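Local atomic coordinates of dihydroorotase (Agrobacterium tumefaciens, PDB entry 2OGJ), a protein that hydrolyses acetyl-(R)-mandelate in vitro as a zinc-dependent esterase, and acetyl glycolate less efficiently, with very low deacetylase activity on N-acetyl-D-serine and N-acetyl-D-threonine. Residues Gly44-Val49 against Gln345-Thr350; Pro71-Leu76 against Trp302-Thr307; Val229-Asn234 against Gly267-Phe272; Gly258-Ile263 against Leu284-Ser289. One frame throughout, in Å; residues are numbered along the deposited sequence.

Contact 1. Residues Gly44-Val49 against Gln345-Thr350; sequences GKIAAV and QRADFT
A single antiparallel beta bridge between Lys-45 and Arg-346 ties strand 46-50 to the approach of strand 348-362. The two residues form a non-hydrogen-bonded pair, with CA atoms 4.3 Å apart. Their neighbours make the bonds. Ala-347 N donates to Gly-44 O at 2.9 Å. Ile-46 N donates to Gln-345 O at 3.0 Å, with a nearly straight N-H...O angle of 175°. Arg-346 CG passes near Gly-44 O.

Beyond the bridge the contact is apolar. In Ile-46, CG1 is anti to the carbonyl carbon (chi1 -54°), and this branch runs on to CD1. CD1 meets the Phe-349 ring at its edge, near the ring plane, 3.6 Å from CZ. CG1 also passes Ala-347 CB, at 4.4 Å. Ile-40 of strand 36-40 touches both Ala-347 and Phe-349, and Ile-69 of strand 68-75 touches Phe-349. Just past the bridge, Ala-47 and Ala-48 form a classic beta bulge opposite Leu-39. Joining an N-terminal strand to a C-terminal one in this way is consistent with the small beta domain that accompanies the TIM barrel in metal-dependent hydrolases.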
loop_
_atom_site.group_PDB
_atom_site.type_symbol
_atom_site.label_atom_id
_atom_site.label_comp_id
_atom_site.label_asym_id
_atom_site.label_seq_id
_atom_site.Cartn_x
_atom_site.Cartn_y
_atom_site.Cartn_z
ATOM N N GLY A 44 24.889 -50.963 7.485
ATOM C CA GLY A 44 23.682 -50.386 8.039
ATOM C C GLY A 44 22.411 -51.082 7.605
ATOM O O GLY A 44 21.351 -50.464 7.551
ATOM N N LYS A 45 22.504 -52.367 7.285
ATOM C CA LYS A 45 21.320 -53.107 6.865
ATOM C C LYS A 45 21.025 -54.278 7.790
ATOM O O LYS A 45 21.933 -54.959 8.272
ATOM C CB LYS A 45 21.476 -53.587 5.420
ATOM C CG LYS A 45 21.553 -52.448 4.429
ATOM C CD LYS A 45 21.718 -52.912 2.999
ATOM C CE LYS A 45 21.830 -51.710 2.065
ATOM N NZ LYS A 45 22.079 -52.080 0.638
ATOM N N ILE A 46 19.737 -54.488 8.039
ATOM C CA ILE A 46 19.268 -55.558 8.912
ATOM C C ILE A 46 19.723 -56.933 8.412
ATOM O O ILE A 46 19.221 -57.443 7.410
ATOM C CB ILE A 46 17.721 -55.534 9.015
ATOM C CG1 ILE A 46 17.257 -54.136 9.445
ATOM C CG2 ILE A 46 17.244 -56.595 10.003
ATOM C CD1 ILE A 46 15.767 -53.932 9.371
ATOM N N ALA A 47 20.680 -57.520 9.125
ATOM C CA ALA A 47 21.224 -58.830 8.776
ATOM C C ALA A 47 20.297 -59.927 9.268
ATOM O O ALA A 47 20.044 -60.908 8.560
ATOM C CB ALA A 47 22.607 -59.009 9.393
ATOM N N ALA A 48 19.777 -59.753 10.478
ATOM C CA ALA A 48 18.878 -60.747 11.037
ATOM C C ALA A 48 17.957 -60.210 12.128
ATOM O O ALA A 48 18.223 -59.179 12.745
ATOM C CB ALA A 48 19.691 -61.913 11.576
ATOM N N VAL A 49 16.865 -60.925 12.358
ATOM C CA VAL A 49 15.904 -60.567 13.389
ATOM C C VAL A 49 15.362 -61.862 13.995
ATOM O O VAL A 49 14.742 -62.678 13.303
ATOM C CB VAL A 49 14.734 -59.746 12.814
ATOM C CG1 VAL A 49 13.755 -59.373 13.931
ATOM C CG2 VAL A 49 15.274 -58.513 12.137
ATOM N N GLN A 345 16.828 -54.455 4.621
ATOM C CA GLN A 345 16.308 -53.103 4.773
ATOM C C GLN A 345 17.251 -52.239 5.601
ATOM O O GLN A 345 17.775 -52.720 6.599
ATOM C CB GLN A 345 14.915 -53.134 5.404
ATOM C CG GLN A 345 13.785 -53.317 4.404
ATOM C CD GLN A 345 13.268 -52.001 3.863
ATOM O OE1 GLN A 345 12.062 -51.821 3.688
ATOM N NE2 GLN A 345 14.000 -50.944 3.528
ATOM N N ARG A 346 17.481 -51.012 5.185
ATOM C CA ARG A 346 18.389 -50.145 5.938
ATOM C C ARG A 346 17.816 -49.885 7.324
ATOM O O ARG A 346 16.667 -49.480 7.451
ATOM C CB ARG A 346 18.584 -48.813 5.232
ATOM C CG ARG A 346 19.725 -48.021 5.819
ATOM C CD ARG A 346 19.666 -46.550 5.457
ATOM N NE ARG A 346 20.877 -45.871 5.905
ATOM C CZ ARG A 346 20.923 -44.591 6.262
ATOM N NH1 ARG A 346 19.813 -43.850 6.225
ATOM N NH2 ARG A 346 22.076 -44.045 6.655
ATOM N N ALA A 347 18.614 -50.126 8.361
ATOM C CA ALA A 347 18.156 -49.927 9.732
ATOM C C ALA A 347 17.845 -48.459 9.958
ATOM O O ALA A 347 18.669 -47.584 9.672
ATOM C CB ALA A 347 19.208 -50.393 10.706
ATOM N N ASP A 348 16.648 -48.187 10.458
ATOM C CA ASP A 348 16.229 -46.816 10.713
ATOM C C ASP A 348 15.202 -46.857 11.841
ATOM O O ASP A 348 13.997 -46.706 11.613
ATOM C CB ASP A 348 15.630 -46.222 9.429
ATOM C CG ASP A 348 15.370 -44.732 9.542
ATOM O OD1 ASP A 348 15.016 -44.082 8.532
ATOM O OD2 ASP A 348 15.515 -44.210 10.661
ATOM N N PHE A 349 15.689 -47.070 13.062
ATOM C CA PHE A 349 14.806 -47.181 14.227
ATOM C C PHE A 349 14.903 -46.055 15.255
ATOM O O PHE A 349 15.639 -45.094 15.103
ATOM C CB PHE A 349 15.070 -48.503 14.957
ATOM C CG PHE A 349 15.223 -49.683 14.052
ATOM C CD1 PHE A 349 16.413 -50.387 14.037
ATOM C CD2 PHE A 349 14.192 -50.091 13.220
ATOM C CE1 PHE A 349 16.587 -51.483 13.208
ATOM C CE2 PHE A 349 14.346 -51.189 12.378
ATOM C CZ PHE A 349 15.541 -51.888 12.371
ATOM N N THR A 350 14.117 -46.194 16.307
ATOM C CA THR A 350 14.104 -45.255 17.410
ATOM C C THR A 350 13.656 -46.095 18.598
ATOM O O THR A 350 12.523 -46.579 18.668
ATOM C CB THR A 350 13.140 -44.042 17.180
ATOM O OG1 THR A 350 12.959 -43.327 18.412
ATOM C CG2 THR A 350 11.797 -44.510 16.658
#

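Contact 2. Residues Pro71-Leu76 against Trp302-Thr307; sequences PGWVDL and WDLATT
Leu-304 and Ala-305, in the first turn of helix 304-313, pack on Trp-73 and Asp-75 of strand 68-75. The segment starts at Trp-302, whose indole edge has Thr-306 OG1 in its plane. Asp-303 follows as the N-cap. Its OD2 accepts from Thr-306 N at 2.9 Å. Thr-306 OG1 also donates to that OD2, and the two donors come from opposite faces of the carboxylate plane. Asp-303 OD1 is held separately by Tyr-392 N.

Leu-304 carries most of the contact. Its CG is anti to the backbone N (chi1 -168°), which sends the forked end between the two strand side chains. CD2 lies obliquely to the indole, 3.9 Å from Trp-73 CB. CD1 reaches the carboxylate carbon, Asp-75 CG, at 4.0 Å. Ala-305 adds its CB, 4.0 Å from Trp-73 CZ3 and also oblique to the ring. Thr-307 N and OG1 both bond Asp-303 O, the hydroxyl from above the carbonyl plane.

Asp-75 keeps its polar end for other partners. OD1 bonds Thr-290 OG1 and OD2 bonds His-77 N. The carboxylate thus links the backbone at zinc ligand His-77 to Thr-290, next to zinc ligand Asp-291. Asp-75 lies just ahead of His-77 and His-79, the HxH motif of the first barrel strand in amidohydrolases.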
loop_
_atom_site.group_PDB
_atom_site.type_symbol
_atom_site.label_atom_id
_atom_site.label_comp_id
_atom_site.label_asym_id
_atom_site.label_seq_id
_atom_site.Cartn_x
_atom_site.Cartn_y
_atom_site.Cartn_z
ATOM N N PRO A 71 9.991 -47.711 13.800
ATOM C CA PRO A 71 10.782 -47.059 12.758
ATOM C C PRO A 71 11.100 -45.651 13.280
ATOM O O PRO A 71 10.351 -45.123 14.100
ATOM C CB PRO A 71 9.841 -47.073 11.549
ATOM C CG PRO A 71 8.474 -47.257 12.148
ATOM C CD PRO A 71 8.707 -48.196 13.277
ATOM N N GLY A 72 12.216 -45.072 12.849
ATOM C CA GLY A 72 12.597 -43.752 13.311
ATOM C C GLY A 72 11.476 -42.731 13.303
ATOM O O GLY A 72 10.754 -42.595 12.316
ATOM N N TRP A 73 11.321 -42.013 14.414
ATOM C CA TRP A 73 10.288 -40.997 14.540
ATOM C C TRP A 73 10.452 -39.921 13.478
ATOM O O TRP A 73 11.578 -39.532 13.146
ATOM C CB TRP A 73 10.345 -40.358 15.918
ATOM C CG TRP A 73 9.925 -41.263 17.020
ATOM C CD1 TRP A 73 9.284 -42.471 16.905
ATOM C CD2 TRP A 73 10.050 -41.001 18.422
ATOM N NE1 TRP A 73 8.999 -42.972 18.159
ATOM C CE2 TRP A 73 9.458 -42.090 19.106
ATOM C CE3 TRP A 73 10.602 -39.948 19.168
ATOM C CZ2 TRP A 73 9.401 -42.154 20.501
ATOM C CZ3 TRP A 73 10.551 -40.005 20.551
ATOM C CH2 TRP A 73 9.951 -41.106 21.207
ATOM N N VAL A 74 9.310 -39.452 12.963
ATOM C CA VAL A 74 9.245 -38.414 11.937
ATOM C C VAL A 74 8.543 -37.162 12.484
ATOM O O VAL A 74 7.349 -37.205 12.783
ATOM C CB VAL A 74 8.428 -38.897 10.708
ATOM C CG1 VAL A 74 8.389 -37.805 9.663
ATOM C CG2 VAL A 74 9.024 -40.176 10.123
ATOM N N ASP A 75 9.268 -36.057 12.643
ATOM C CA ASP A 75 8.639 -34.819 13.119
ATOM C C ASP A 75 8.405 -33.998 11.858
ATOM O O ASP A 75 9.331 -33.430 11.278
ATOM C CB ASP A 75 9.538 -34.060 14.102
ATOM C CG ASP A 75 8.840 -32.850 14.719
ATOM O OD1 ASP A 75 9.348 -32.291 15.712
ATOM O OD2 ASP A 75 7.778 -32.447 14.207
ATOM N N LEU A 76 7.148 -33.981 11.437
ATOM C CA LEU A 76 6.692 -33.303 10.232
ATOM C C LEU A 76 6.728 -31.779 10.288
ATOM O O LEU A 76 6.479 -31.107 9.274
ATOM C CB LEU A 76 5.260 -33.754 9.947
ATOM C CG LEU A 76 4.558 -33.256 8.704
ATOM C CD1 LEU A 76 5.152 -33.931 7.478
ATOM C CD2 LEU A 76 3.077 -33.545 8.830
ATOM N N TRP A 302 9.073 -29.111 24.383
ATOM C CA TRP A 302 10.453 -29.425 24.702
ATOM C C TRP A 302 11.005 -30.269 23.554
ATOM O O TRP A 302 12.060 -29.983 22.996
ATOM C CB TRP A 302 10.542 -30.157 26.044
ATOM C CG TRP A 302 10.142 -29.288 27.215
ATOM C CD1 TRP A 302 10.478 -27.974 27.421
ATOM C CD2 TRP A 302 9.403 -29.693 28.369
ATOM N NE1 TRP A 302 10.005 -27.543 28.631
ATOM C CE2 TRP A 302 9.339 -28.576 29.237
ATOM C CE3 TRP A 302 8.786 -30.892 28.759
ATOM C CZ2 TRP A 302 8.685 -28.625 30.472
ATOM C CZ3 TRP A 302 8.139 -30.940 29.987
ATOM C CH2 TRP A 302 8.094 -29.809 30.828
ATOM N N ASP A 303 10.249 -31.288 23.174
ATOM C CA ASP A 303 10.660 -32.173 22.114
ATOM C C ASP A 303 9.472 -33.016 21.687
ATOM O O ASP A 303 8.417 -32.959 22.306
ATOM C CB ASP A 303 11.795 -33.057 22.612
ATOM C CG ASP A 303 11.516 -33.648 23.994
ATOM O OD1 ASP A 303 12.495 -33.869 24.732
ATOM O OD2 ASP A 303 10.338 -33.900 24.348
ATOM N N LEU A 304 9.648 -33.787 20.621
ATOM C CA LEU A 304 8.590 -34.637 20.101
ATOM C C LEU A 304 8.047 -35.608 21.156
ATOM O O LEU A 304 6.830 -35.821 21.251
ATOM C CB LEU A 304 9.108 -35.421 18.895
ATOM C CG LEU A 304 8.030 -36.123 18.087
ATOM C CD1 LEU A 304 7.108 -35.051 17.518
ATOM C CD2 LEU A 304 8.642 -36.981 16.977
ATOM N N ALA A 305 8.950 -36.194 21.945
ATOM C CA ALA A 305 8.549 -37.148 22.976
ATOM C C ALA A 305 7.560 -36.515 23.963
ATOM O O ALA A 305 6.543 -37.118 24.306
ATOM C CB ALA A 305 9.787 -37.678 23.714
ATOM N N THR A 306 7.846 -35.296 24.414
ATOM C CA THR A 306 6.945 -34.623 25.339
ATOM C C THR A 306 5.593 -34.360 24.659
ATOM O O THR A 306 4.537 -34.465 25.287
ATOM C CB THR A 306 7.537 -33.269 25.823
ATOM O OG1 THR A 306 8.803 -33.485 26.455
ATOM C CG2 THR A 306 6.585 -32.588 26.814
ATOM N N THR A 307 5.642 -34.022 23.373
ATOM C CA THR A 307 4.441 -33.729 22.605
ATOM C C THR A 307 3.631 -35.012 22.460
ATOM O O THR A 307 2.389 -34.977 22.507
ATOM C CB THR A 307 4.818 -33.144 21.198
ATOM O OG1 THR A 307 5.510 -31.901 21.371
ATOM C CG2 THR A 307 3.578 -32.902 20.323
#

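Contact 3. Residues Val229-Asn234 against Gly267-Phe272; sequences VTHCFN and GASFSF. With ZN (zinc ion), chain H.
His-231 and Ser-269 meet because each first torsion sets its group anti to the carbonyl carbon, CG of the histidine at chi1 -58° and OG of the serine at chi1 -47°. Ser-269 OG then lies over one face of the imidazole. It makes no hydrogen bond to the ring. Thr-230 CG2 covers the opposite face, 4.0 Å above the plane, so the ring is sandwiched. His-231 NE2 binds zinc at 2.5 Å, while ND1 is turned to Gly-264 O in a weak hydrogen bond. The zinc, with this weak bond, probably helps to orient the ring.

From His-231 to Asn-234 the backbone makes a type I turn, closed by Asn-234 N to His-231 O at 3.1 Å. This turn presents Phe-233 O to Ser-271 N, which donates to it at 3.2 Å. Phe-233 CB also rests obliquely against the Phe-270 ring, 4.4 Å from CD1. Ser-271 is the N-cap of helix 272-280, so the bond joins the turn directly to the start of that helix. Carboxylated Lys-175 and His-208 complete the ligands of this zinc. The arrangement is that of the binuclear zinc site of an amidohydrolase, carried by loops at the ends of TIM-barrel strands.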
loop_
_atom_site.group_PDB
_atom_site.type_symbol
_atom_site.label_atom_id
_atom_site.label_comp_id
_atom_site.label_asym_id
_atom_site.label_seq_id
_atom_site.Cartn_x
_atom_site.Cartn_y
_atom_site.Cartn_z
ATOM N N VAL A 229 -3.178 -29.567 7.584
ATOM C CA VAL A 229 -3.496 -28.357 8.332
ATOM C C VAL A 229 -2.713 -28.508 9.631
ATOM O O VAL A 229 -2.983 -29.399 10.442
ATOM C CB VAL A 229 -5.000 -28.244 8.681
ATOM C CG1 VAL A 229 -5.211 -27.159 9.719
ATOM C CG2 VAL A 229 -5.822 -28.003 7.423
ATOM N N THR A 230 -1.721 -27.650 9.825
ATOM C CA THR A 230 -0.932 -27.702 11.040
ATOM C C THR A 230 -1.553 -26.700 12.014
ATOM O O THR A 230 -2.126 -25.695 11.594
ATOM C CB THR A 230 0.564 -27.386 10.752
ATOM O OG1 THR A 230 1.333 -27.637 11.934
ATOM C CG2 THR A 230 0.744 -25.935 10.303
ATOM N N HIS A 231 -1.432 -27.002 13.308
ATOM C CA HIS A 231 -1.996 -26.213 14.400
ATOM C C HIS A 231 -3.466 -26.618 14.551
ATOM O O HIS A 231 -4.277 -25.880 15.096
ATOM C CB HIS A 231 -1.894 -24.715 14.117
ATOM C CG HIS A 231 -0.495 -24.234 13.877
ATOM N ND1 HIS A 231 0.611 -24.840 14.438
ATOM C CD2 HIS A 231 -0.024 -23.171 13.184
ATOM C CE1 HIS A 231 1.701 -24.172 14.104
ATOM N NE2 HIS A 231 1.342 -23.155 13.344
ATOM N N CYS A 232 -3.788 -27.815 14.074
ATOM C CA CYS A 232 -5.157 -28.340 14.088
ATOM C C CYS A 232 -5.918 -28.170 15.396
ATOM O O CYS A 232 -7.132 -27.942 15.385
ATOM C CB CYS A 232 -5.151 -29.826 13.716
ATOM S SG CYS A 232 -4.379 -30.845 14.963
ATOM N N PHE A 233 -5.209 -28.282 16.520
ATOM C CA PHE A 233 -5.841 -28.177 17.835
ATOM C C PHE A 233 -5.448 -26.973 18.662
ATOM O O PHE A 233 -5.318 -27.070 19.889
ATOM C CB PHE A 233 -5.587 -29.455 18.645
ATOM C CG PHE A 233 -6.221 -30.672 18.047
ATOM C CD1 PHE A 233 -7.353 -30.552 17.250
ATOM C CD2 PHE A 233 -5.701 -31.936 18.291
ATOM C CE1 PHE A 233 -7.955 -31.668 16.704
ATOM C CE2 PHE A 233 -6.305 -33.074 17.743
ATOM C CZ PHE A 233 -7.433 -32.934 16.948
ATOM N N ASN A 234 -5.265 -25.837 18.002
ATOM C CA ASN A 234 -4.901 -24.636 18.724
ATOM C C ASN A 234 -6.133 -24.216 19.491
ATOM O O ASN A 234 -7.258 -24.472 19.069
ATOM C CB ASN A 234 -4.480 -23.512 17.771
ATOM C CG ASN A 234 -5.661 -22.872 17.066
ATOM O OD1 ASN A 234 -6.102 -23.341 16.018
ATOM N ND2 ASN A 234 -6.191 -21.802 17.654
ATOM N N GLY A 267 4.131 -23.151 20.926
ATOM C CA GLY A 267 4.097 -21.893 21.650
ATOM C C GLY A 267 2.717 -21.277 21.640
ATOM O O GLY A 267 2.258 -20.764 22.660
ATOM N N ALA A 268 2.043 -21.320 20.495
ATOM C CA ALA A 268 0.702 -20.766 20.421
ATOM C C ALA A 268 -0.331 -21.700 19.789
ATOM O O ALA A 268 -1.521 -21.409 19.831
ATOM C CB ALA A 268 0.731 -19.436 19.662
ATOM N N SER A 269 0.103 -22.833 19.237
ATOM C CA SER A 269 -0.832 -23.724 18.543
ATOM C C SER A 269 -1.360 -25.034 19.158
ATOM O O SER A 269 -1.954 -25.857 18.437
ATOM C CB SER A 269 -0.264 -24.029 17.158
ATOM O OG SER A 269 0.171 -22.831 16.531
ATOM N N PHE A 270 -1.152 -25.250 20.458
ATOM C CA PHE A 270 -1.681 -26.460 21.082
ATOM C C PHE A 270 -2.346 -26.225 22.422
ATOM O O PHE A 270 -1.783 -25.582 23.303
ATOM C CB PHE A 270 -0.609 -27.532 21.264
ATOM C CG PHE A 270 -1.141 -28.815 21.857
ATOM C CD1 PHE A 270 -1.907 -29.688 21.088
ATOM C CD2 PHE A 270 -0.913 -29.129 23.201
ATOM C CE1 PHE A 270 -2.438 -30.853 21.649
ATOM C CE2 PHE A 270 -1.442 -30.291 23.767
ATOM C CZ PHE A 270 -2.203 -31.153 22.992
ATOM N N SER A 271 -3.552 -26.772 22.553
ATOM C CA SER A 271 -4.345 -26.673 23.770
ATOM C C SER A 271 -4.805 -28.059 24.230
ATOM O O SER A 271 -5.333 -28.841 23.431
ATOM C CB SER A 271 -5.578 -25.805 23.524
ATOM O OG SER A 271 -6.454 -25.843 24.645
ATOM N N PHE A 272 -4.584 -28.302 25.561
ATOM C CA PHE A 272 -4.977 -29.607 26.091
ATOM C C PHE A 272 -6.483 -29.749 25.979
ATOM O O PHE A 272 -6.996 -30.806 25.598
ATOM C CB PHE A 272 -4.624 -29.721 27.567
ATOM C CG PHE A 272 -3.193 -30.011 27.833
ATOM C CD1 PHE A 272 -2.641 -31.237 27.479
ATOM C CD2 PHE A 272 -2.406 -29.089 28.506
ATOM C CE1 PHE A 272 -1.322 -31.552 27.801
ATOM C CE2 PHE A 272 -1.081 -29.389 28.834
ATOM C CZ PHE A 272 -0.543 -30.627 28.481
HETATM ZN ZN ZN H . 3.081 -21.900 12.127
#

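Contact 4. Residues Gly258-Ile263 against Leu284-Ser289; sequences GIRLDI and LPFSIS
Arg-260 lies along the face of the Phe-286 ring. Its CB starts at the ring's near side, 3.7 Å from Phe-286 CD2. CG lies 3.9 Å from the same Phe-286 CD2, and there the chain bends (chi2 -50°) and turns across the ring. CD sits over the centre in a CH-pi contact, 3.5 Å from the Phe-286 centroid and 5° off the normal. NE continues over the far part, 3.4 Å from Phe-286 CZ. The guanidinium ends the run 10° from parallel to the ring, with NH1 overhanging beyond the rim on the CE1 side.

Further on, the backbones pair in parallel fashion around Asp-262 and Ser-287. Ser-287 N donates to Leu-261 O at 3.1 Å, and Ile-263 N to Ser-287 O at 3.2 Å. Phe-286 N adds a weak bond to the same Leu-261 O. In the buried Asp-262 carboxylate, OD2 accepts from Ser-289 OG at 2.6 Å and also bonds Thr-230 OG1. Ser-287 OG donates to OD1, but this bond is modelled very short and its length is doubtful.

Ile-263 CD1 lies 3.4 Å from Pro-285 CB, and Leu-311 of helix 304-313 touches both residues. Helix 327-332 packs on Phe-286, while strand 228-230 pairs with strand 260-262.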
loop_
_atom_site.group_PDB
_atom_site.type_symbol
_atom_site.label_atom_id
_atom_site.label_comp_id
_atom_site.label_asym_id
_atom_site.label_seq_id
_atom_site.Cartn_x
_atom_site.Cartn_y
_atom_site.Cartn_z
ATOM N N GLY A 258 -9.629 -37.126 4.108
ATOM C CA GLY A 258 -8.501 -36.940 3.220
ATOM C C GLY A 258 -7.529 -35.887 3.732
ATOM O O GLY A 258 -6.318 -36.079 3.642
ATOM N N ILE A 259 -8.054 -34.775 4.255
ATOM C CA ILE A 259 -7.227 -33.693 4.783
ATOM C C ILE A 259 -6.548 -34.112 6.085
ATOM O O ILE A 259 -7.216 -34.473 7.054
ATOM C CB ILE A 259 -8.060 -32.411 5.043
ATOM C CG1 ILE A 259 -8.415 -31.733 3.719
ATOM C CG2 ILE A 259 -7.266 -31.428 5.893
ATOM C CD1 ILE A 259 -9.261 -32.563 2.809
ATOM N N ARG A 260 -5.219 -34.042 6.103
ATOM C CA ARG A 260 -4.448 -34.427 7.271
ATOM C C ARG A 260 -4.371 -33.346 8.336
ATOM O O ARG A 260 -4.003 -32.196 8.054
ATOM C CB ARG A 260 -3.038 -34.810 6.852
ATOM C CG ARG A 260 -2.972 -35.758 5.669
ATOM C CD ARG A 260 -3.871 -36.961 5.857
ATOM N NE ARG A 260 -3.510 -38.033 4.942
ATOM C CZ ARG A 260 -4.220 -39.143 4.801
ATOM N NH1 ARG A 260 -5.322 -39.312 5.517
ATOM N NH2 ARG A 260 -3.824 -40.083 3.956
ATOM N N LEU A 261 -4.735 -33.714 9.562
ATOM C CA LEU A 261 -4.669 -32.770 10.673
ATOM C C LEU A 261 -3.343 -32.999 11.413
ATOM O O LEU A 261 -3.023 -34.127 11.792
ATOM C CB LEU A 261 -5.866 -32.935 11.626
ATOM C CG LEU A 261 -7.279 -32.737 11.051
ATOM C CD1 LEU A 261 -8.279 -32.784 12.157
ATOM C CD2 LEU A 261 -7.444 -31.405 10.388
ATOM N N ASP A 262 -2.566 -31.928 11.584
ATOM C CA ASP A 262 -1.263 -31.983 12.248
ATOM C C ASP A 262 -1.234 -31.087 13.493
ATOM O O ASP A 262 -1.655 -29.935 13.440
ATOM C CB ASP A 262 -0.182 -31.544 11.253
ATOM C CG ASP A 262 1.230 -31.578 11.844
ATOM O OD1 ASP A 262 1.702 -32.687 12.192
ATOM O OD2 ASP A 262 1.863 -30.491 11.941
ATOM N N ILE A 263 -0.722 -31.608 14.607
ATOM C CA ILE A 263 -0.675 -30.824 15.837
ATOM C C ILE A 263 0.193 -29.589 15.684
ATOM O O ILE A 263 -0.248 -28.482 15.990
ATOM C CB ILE A 263 -0.174 -31.662 17.066
ATOM C CG1 ILE A 263 -1.307 -31.834 18.082
ATOM C CG2 ILE A 263 0.908 -30.911 17.832
ATOM C CD1 ILE A 263 -2.563 -32.449 17.548
ATOM N N LEU A 284 -9.096 -37.513 16.019
ATOM C CA LEU A 284 -7.687 -37.647 16.350
ATOM C C LEU A 284 -6.813 -36.881 15.370
ATOM O O LEU A 284 -7.205 -36.626 14.220
ATOM C CB LEU A 284 -7.278 -39.118 16.306
ATOM C CG LEU A 284 -7.285 -39.886 17.617
ATOM C CD1 LEU A 284 -8.613 -39.710 18.325
ATOM C CD2 LEU A 284 -6.992 -41.330 17.314
ATOM N N PRO A 285 -5.626 -36.470 15.818
ATOM C CA PRO A 285 -4.793 -35.755 14.859
ATOM C C PRO A 285 -4.140 -36.822 13.975
ATOM O O PRO A 285 -3.860 -37.930 14.433
ATOM C CB PRO A 285 -3.804 -35.006 15.754
ATOM C CG PRO A 285 -3.679 -35.898 16.939
ATOM C CD PRO A 285 -5.113 -36.317 17.186
ATOM N N PHE A 286 -3.939 -36.503 12.704
ATOM C CA PHE A 286 -3.320 -37.442 11.771
ATOM C C PHE A 286 -1.842 -37.650 12.113
ATOM O O PHE A 286 -1.315 -38.760 12.018
ATOM C CB PHE A 286 -3.434 -36.921 10.337
ATOM C CG PHE A 286 -2.814 -37.829 9.317
ATOM C CD1 PHE A 286 -3.506 -38.953 8.855
ATOM C CD2 PHE A 286 -1.538 -37.571 8.817
ATOM C CE1 PHE A 286 -2.938 -39.807 7.908
ATOM C CE2 PHE A 286 -0.964 -38.421 7.873
ATOM C CZ PHE A 286 -1.673 -39.543 7.416
ATOM N N SER A 287 -1.182 -36.567 12.498
ATOM C CA SER A 287 0.222 -36.616 12.854
ATOM C C SER A 287 0.453 -35.690 14.028
ATOM O O SER A 287 -0.273 -34.707 14.206
ATOM C CB SER A 287 1.111 -36.182 11.672
ATOM O OG SER A 287 0.875 -34.829 11.297
ATOM N N ILE A 288 1.449 -36.039 14.836
ATOM C CA ILE A 288 1.842 -35.258 15.992
ATOM C C ILE A 288 3.184 -34.608 15.659
ATOM O O ILE A 288 4.141 -35.299 15.304
ATOM C CB ILE A 288 2.010 -36.166 17.233
ATOM C CG1 ILE A 288 0.697 -36.886 17.514
ATOM C CG2 ILE A 288 2.480 -35.345 18.437
ATOM C CD1 ILE A 288 0.730 -37.712 18.771
ATOM N N SER A 289 3.260 -33.287 15.744
ATOM C CA SER A 289 4.518 -32.615 15.454
ATOM C C SER A 289 4.797 -31.485 16.426
ATOM O O SER A 289 3.911 -30.993 17.099
ATOM C CB SER A 289 4.533 -32.086 14.015
ATOM O OG SER A 289 3.616 -31.023 13.845
#

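Contacts 3 and 4 are closest, with centres 11 Å apart. Their strands 228-230 and 260-262 are neighbours in one sheet, joined by Val-229 N to Arg-260 O and Val-229 O to Asp-262 N, both at 2.8 Å. Contact 3 holds zinc ligand His-231. Contact 4 brings the side chain of Ser-289 to about 3 Å from that of zinc ligand His-77. Contact 2 approaches the same site through Asp-75, whose OD2 packs 3.3 Å from Ser-289 CB. Contact 1 lies away from the metals, its centre about 35 Å from that of contact 3. It meets contact 2 where Gly-72 N probably bonds Asp-348 O, at 2.7 Å.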